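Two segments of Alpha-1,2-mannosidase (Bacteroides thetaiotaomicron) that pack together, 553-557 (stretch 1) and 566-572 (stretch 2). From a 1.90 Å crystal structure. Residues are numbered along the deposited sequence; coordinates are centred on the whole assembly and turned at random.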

# COMPACT_ATOMS: atom_id res chain seq x y z
N ALA A 553 -14.06 7.72 -4.31
CA ALA A 553 -13.29 8.32 -5.40
C ALA A 553 -11.82 8.52 -4.99
O ALA A 553 -11.49 8.58 -3.80
CB ALA A 553 -13.92 9.66 -5.83
N PRO A 554 -10.94 8.62 -5.99
CA PRO A 554 -9.54 8.90 -5.71
C PRO A 554 -9.36 10.33 -5.17
O PRO A 554 -10.13 11.23 -5.51
CB PRO A 554 -8.88 8.77 -7.08
N ASN A 555 -8.36 10.52 -4.32
CA ASN A 555 -8.02 11.85 -3.82
C ASN A 555 -6.91 12.44 -4.68
O ASN A 555 -5.84 11.85 -4.80
CB ASN A 555 -7.58 11.78 -2.36
CG ASN A 555 -7.43 13.14 -1.73
OD1 ASN A 555 -7.37 14.16 -2.41
ND2 ASN A 555 -7.37 13.16 -0.40
N THR A 556 -7.17 13.59 -5.30
CA THR A 556 -6.16 14.20 -6.15
C THR A 556 -5.60 15.50 -5.57
O THR A 556 -4.80 16.18 -6.21
CB THR A 556 -6.66 14.43 -7.60
OG1 THR A 556 -7.69 15.43 -7.61
CG2 THR A 556 -7.21 13.13 -8.19
N TYR A 557 -6.03 15.83 -4.35
CA TYR A 557 -5.55 17.02 -3.64
C TYR A 557 -5.64 18.25 -4.54
O TYR A 557 -6.73 18.61 -4.96
CB TYR A 557 -4.12 16.77 -3.11
CG TYR A 557 -4.02 15.46 -2.35
CD1 TYR A 557 -4.28 15.41 -0.99
CD2 TYR A 557 -3.71 14.27 -3.01
CE1 TYR A 557 -4.22 14.22 -0.29
CE2 TYR A 557 -3.65 13.07 -2.32
CZ TYR A 557 -3.90 13.05 -0.96
OH TYR A 557 -3.84 11.86 -0.25
N ILE A 566 -5.33 13.39 -14.33
CA ILE A 566 -4.88 13.21 -12.95
C ILE A 566 -5.78 12.26 -12.18
O ILE A 566 -5.30 11.40 -11.44
CB ILE A 566 -4.79 14.56 -12.19
N HIS A 567 -7.10 12.40 -12.35
CA HIS A 567 -8.07 11.57 -11.63
C HIS A 567 -8.10 10.12 -12.13
O HIS A 567 -8.57 9.22 -11.42
CB HIS A 567 -9.48 12.19 -11.70
N GLU A 568 -7.61 9.90 -13.35
CA GLU A 568 -7.50 8.56 -13.92
C GLU A 568 -6.32 7.80 -13.31
O GLU A 568 -6.49 6.70 -12.79
CB GLU A 568 -7.36 8.62 -15.45
N ILE A 569 -5.13 8.41 -13.36
CA ILE A 569 -3.95 7.83 -12.70
C ILE A 569 -4.22 7.63 -11.21
O ILE A 569 -3.73 6.67 -10.60
CB ILE A 569 -2.70 8.73 -12.87
N ALA A 570 -5.02 8.52 -10.63
CA ALA A 570 -5.34 8.46 -9.21
C ALA A 570 -6.31 7.32 -8.88
O ALA A 570 -6.29 6.78 -7.77
CB ALA A 570 -5.91 9.79 -8.75
N GLU A 571 -7.16 6.96 -9.83
CA GLU A 571 -8.18 5.94 -9.58
C GLU A 571 -7.56 4.54 -9.59
O GLU A 571 -8.01 3.65 -8.86
CB GLU A 571 -9.31 6.04 -10.60
CG GLU A 571 -10.67 5.60 -10.05
CD GLU A 571 -11.80 5.78 -11.06
OE1 GLU A 571 -11.52 5.78 -12.28
OE2 GLU A 571 -12.97 5.93 -10.62
N MET A 572 -6.51 4.37 -10.39
CA MET A 572 -5.72 3.13 -10.39
C MET A 572 -5.29 2.75 -8.98
O MET A 572 -5.35 1.57 -8.60
CB MET A 572 -4.46 3.31 -11.23
CG MET A 572 -4.64 3.23 -12.73
SD MET A 572 -3.01 2.90 -13.45
CE MET A 572 -3.22 3.37 -15.15

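The contact between the two segments is small, burying 197 Å² in all, and rests mainly on Pro-554, Thr-556 and Ala-570. The first segment is an irregular stretch, extended through Asn-555, laid against a helix. The CA-to-CB bonds of Pro-554 and Thr-556 point toward the helix, that of the intervening Asn-555 away.

Pro-554 has the largest covered area of any residue here. Its CB lies 3.3 Å from the carbonyl O of Ala-570 and 3.6 Å from the CB of the same residue, so the proline meets both the backbone and the methyl group at one position of the helix. The backbones come close at this end, with the CA atoms of Pro-554 and Glu-571 5.1 Å apart, and Pro-554 CB also approaches Glu-571 N at 3.7 Å. Because CG and CD of the proline are not modelled, the full extent of its packing cannot be judged.

Thr-556 makes its contacts through its methyl group. With chi1 in the p rotamer, CG2 sits 3.6 Å from Ala-570 CB and 3.9 Å from His-567 CA, and a longer approach of 4.1 Å joins it to Ile-566 O. Ile-566 O accepts the backbone hydrogen bond from Ala-570 N at 3.0 Å, so the methyl packs beside a carbonyl already engaged within the helix.

Ala-570 thus links the two halves of the contact, its CB being 3.6 Å from both Pro-554 CB and Thr-556 CG2. No hydrogen bond crosses between the modelled atoms, and the contacts seen are van der Waals in character. The side chain of Asn-555 is engaged away from the helix segment: its OD1 accepts a hydrogen bond from Tyr-557 N at 2.9 Å, and its ND2 is bonded elsewhere in the structure.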